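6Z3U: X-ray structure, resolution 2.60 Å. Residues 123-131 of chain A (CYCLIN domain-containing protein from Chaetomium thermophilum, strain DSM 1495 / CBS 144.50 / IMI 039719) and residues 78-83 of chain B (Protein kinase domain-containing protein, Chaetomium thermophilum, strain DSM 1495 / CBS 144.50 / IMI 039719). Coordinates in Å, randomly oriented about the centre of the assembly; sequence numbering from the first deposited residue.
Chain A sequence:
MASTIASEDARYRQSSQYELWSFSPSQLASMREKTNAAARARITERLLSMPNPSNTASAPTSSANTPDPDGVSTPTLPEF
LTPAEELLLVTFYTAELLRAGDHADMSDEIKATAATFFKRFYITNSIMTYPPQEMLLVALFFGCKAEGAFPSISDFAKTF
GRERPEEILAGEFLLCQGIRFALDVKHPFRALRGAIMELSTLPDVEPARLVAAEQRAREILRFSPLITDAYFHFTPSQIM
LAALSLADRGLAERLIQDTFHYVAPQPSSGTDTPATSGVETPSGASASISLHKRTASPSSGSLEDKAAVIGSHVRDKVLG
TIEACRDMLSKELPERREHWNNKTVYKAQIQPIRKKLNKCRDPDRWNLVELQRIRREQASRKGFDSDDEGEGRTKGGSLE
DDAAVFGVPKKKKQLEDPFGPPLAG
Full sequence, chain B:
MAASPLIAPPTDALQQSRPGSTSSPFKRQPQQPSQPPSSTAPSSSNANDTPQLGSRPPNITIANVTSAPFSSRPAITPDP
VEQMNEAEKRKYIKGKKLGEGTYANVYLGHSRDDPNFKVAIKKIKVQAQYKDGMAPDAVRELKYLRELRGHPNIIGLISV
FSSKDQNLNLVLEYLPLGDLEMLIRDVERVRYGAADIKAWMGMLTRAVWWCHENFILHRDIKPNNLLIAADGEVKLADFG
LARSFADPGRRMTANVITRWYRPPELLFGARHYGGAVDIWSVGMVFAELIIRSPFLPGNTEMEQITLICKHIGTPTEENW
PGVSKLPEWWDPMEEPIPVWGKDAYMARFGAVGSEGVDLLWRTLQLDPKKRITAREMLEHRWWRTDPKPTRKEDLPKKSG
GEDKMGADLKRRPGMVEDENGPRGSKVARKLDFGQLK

Chain A 123-131: ITNSIMTYP
Chain B, residues 78-83: PDPVEQ

The contact is small, 211 Å² summed over both sides, and joins the end of a chain A helix and the loop beyond it to the first turn of a chain B helix. In chain B, D79(B) (phi/psi -71/143) occupies the N-cap position and P80(B) to Q83(B) are helical; the backbone bond from Q83(B) N to D79(B) O, 3.0 Å, closes the turn.

I123(A) makes no contact. T124(A) (-86/-20) sets the register: its CA lies 7.0 Å from that of V81(B). Its CA-to-CB bond runs sideways, with chi1 p, and CB meets V81(B) CG1 at 3.7 Å. V81(B), chi1 m, points toward chain A; its branched apolar side chain packs here, and the residue loses 46 Å², the largest area in the contact.

N125(A), buried, leaves helical geometry at -128/151. Its chi1 is m, and although CA-to-CB points sideways, the side-chain end comes nearer to chain B, alongside D79(B) and V81(B).

S126(A) (-93/152) and the helical-valued I127(A) and M128(A) (-65/-25 and -77/-6) stay out of reach but shape the turn. M128(A) N donates to S126(A) OG at 2.9 Å (149°), and T129(A) N to S126(A) O at 3.1 Å. T129(A) (-99/-48, chi1 m), buried, points toward chain B and presents a methyl, CG2, 4.0 Å from D79(B) OD2.

Y130(A) (-126/145), also buried, points toward chain B. With chi1 -58° and chi2 -69°, its long side chain carries OH to 3.3 Å from D79(B) OD2, which lies oblique to the ring; the same OH is 4.1 Å from E82(B) OE2. D79(B), buried with CA-to-CB toward chain A, brings its carboxylate to this site with chi1 -144°, between wells, and gives up 43 Å²; its N donates weakly to E82(B) OE1 at 3.3 Å (156°). P131(A) lies beyond the contact.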

# COMPACT_ATOMS: atom_id res chain seq x y z
N ILE A 123 -9.45 -19.14 3.37
CA ILE A 123 -8.75 -20.18 2.66
C ILE A 123 -7.62 -20.72 3.52
O ILE A 123 -7.30 -21.92 3.45
CB ILE A 123 -8.21 -19.69 1.29
CG1 ILE A 123 -7.33 -20.76 0.65
CG2 ILE A 123 -7.47 -18.39 1.44
CD1 ILE A 123 -7.05 -20.52 -0.81
N THR A 124 -7.05 -19.87 4.37
CA THR A 124 -6.13 -20.33 5.40
C THR A 124 -6.85 -20.76 6.66
O THR A 124 -6.28 -21.50 7.47
CB THR A 124 -5.12 -19.23 5.77
OG1 THR A 124 -5.82 -18.05 6.19
CG2 THR A 124 -4.23 -18.89 4.59
N ASN A 125 -8.10 -20.33 6.84
CA ASN A 125 -8.90 -20.66 8.01
C ASN A 125 -10.23 -21.22 7.55
O ASN A 125 -10.72 -20.88 6.47
CB ASN A 125 -9.12 -19.44 8.91
CG ASN A 125 -7.83 -18.87 9.46
OD1 ASN A 125 -6.98 -19.61 9.95
ND2 ASN A 125 -7.68 -17.56 9.35
N SER A 126 -10.81 -22.08 8.37
CA SER A 126 -12.09 -22.70 8.06
C SER A 126 -13.23 -21.91 8.66
O SER A 126 -13.07 -21.24 9.68
CB SER A 126 -12.13 -24.14 8.57
OG SER A 126 -13.46 -24.50 8.92
N ILE A 127 -14.40 -21.99 8.02
CA ILE A 127 -15.59 -21.32 8.52
C ILE A 127 -16.04 -21.91 9.85
O ILE A 127 -16.72 -21.23 10.63
CB ILE A 127 -16.72 -21.42 7.47
CG1 ILE A 127 -16.44 -20.49 6.30
CG2 ILE A 127 -18.07 -21.09 8.09
CD1 ILE A 127 -16.75 -19.03 6.58
N MET A 128 -15.68 -23.16 10.14
CA MET A 128 -16.03 -23.79 11.41
C MET A 128 -15.15 -23.33 12.56
O MET A 128 -15.41 -23.71 13.70
CB MET A 128 -15.93 -25.31 11.27
CG MET A 128 -16.88 -25.90 10.26
SD MET A 128 -16.75 -27.69 10.14
CE MET A 128 -15.44 -27.88 8.94
N THR A 129 -14.12 -22.52 12.29
CA THR A 129 -13.20 -22.04 13.32
C THR A 129 -13.54 -20.63 13.79
O THR A 129 -13.58 -20.37 15.00
CB THR A 129 -11.76 -22.08 12.81
OG1 THR A 129 -11.53 -23.33 12.14
CG2 THR A 129 -10.78 -21.96 13.96
N TYR A 130 -13.77 -19.70 12.86
CA TYR A 130 -14.07 -18.31 13.19
C TYR A 130 -15.36 -17.88 12.52
O TYR A 130 -15.65 -18.30 11.39
CB TYR A 130 -12.92 -17.39 12.77
CG TYR A 130 -11.59 -17.74 13.40
CD1 TYR A 130 -11.37 -17.55 14.76
CD2 TYR A 130 -10.55 -18.26 12.64
CE1 TYR A 130 -10.16 -17.87 15.35
CE2 TYR A 130 -9.33 -18.58 13.22
CZ TYR A 130 -9.14 -18.39 14.57
OH TYR A 130 -7.93 -18.71 15.15
N PRO A 131 -16.15 -17.03 13.17
CA PRO A 131 -17.52 -16.75 12.69
C PRO A 131 -17.51 -15.85 11.46
O PRO A 131 -17.07 -14.70 11.53
CB PRO A 131 -18.18 -16.04 13.88
CG PRO A 131 -17.05 -15.44 14.64
CD PRO A 131 -15.83 -16.28 14.40
N PRO B 78 -2.49 -24.40 18.22
CA PRO B 78 -2.90 -25.58 17.45
C PRO B 78 -3.33 -25.24 16.02
O PRO B 78 -3.45 -26.14 15.19
CB PRO B 78 -4.09 -26.13 18.26
CG PRO B 78 -3.88 -25.63 19.64
CD PRO B 78 -3.24 -24.27 19.48
N ASP B 79 -3.54 -23.96 15.74
CA ASP B 79 -4.00 -23.55 14.43
C ASP B 79 -2.88 -23.74 13.40
O ASP B 79 -1.71 -23.51 13.71
CB ASP B 79 -4.45 -22.09 14.46
CG ASP B 79 -5.65 -21.81 13.57
OD1 ASP B 79 -5.47 -21.78 12.33
OD2 ASP B 79 -6.76 -21.62 14.11
N PRO B 80 -3.21 -24.16 12.17
CA PRO B 80 -2.14 -24.29 11.16
C PRO B 80 -1.41 -22.98 10.87
O PRO B 80 -0.19 -22.99 10.69
CB PRO B 80 -2.88 -24.82 9.92
CG PRO B 80 -4.33 -24.51 10.17
CD PRO B 80 -4.51 -24.61 11.65
N VAL B 81 -2.14 -21.86 10.81
CA VAL B 81 -1.47 -20.58 10.61
C VAL B 81 -0.68 -20.18 11.85
O VAL B 81 0.35 -19.51 11.75
CB VAL B 81 -2.50 -19.49 10.23
CG1 VAL B 81 -3.17 -19.83 8.91
CG2 VAL B 81 -3.53 -19.31 11.33
N GLU B 82 -1.14 -20.58 13.04
CA GLU B 82 -0.44 -20.19 14.26
C GLU B 82 0.92 -20.87 14.35
O GLU B 82 1.92 -20.23 14.69
CB GLU B 82 -1.29 -20.50 15.48
CG GLU B 82 -2.44 -19.52 15.70
CD GLU B 82 -3.40 -19.97 16.79
OE1 GLU B 82 -3.20 -21.06 17.35
OE2 GLU B 82 -4.35 -19.22 17.09
N GLN B 83 0.98 -22.17 14.05
CA GLN B 83 2.27 -22.86 14.06
C GLN B 83 3.17 -22.37 12.93
O GLN B 83 4.39 -22.36 13.07
CB GLN B 83 2.08 -24.38 14.00
CG GLN B 83 1.28 -24.90 12.82
CD GLN B 83 1.25 -26.42 12.79
OE1 GLN B 83 2.27 -27.08 13.03
NE2 GLN B 83 0.09 -26.99 12.50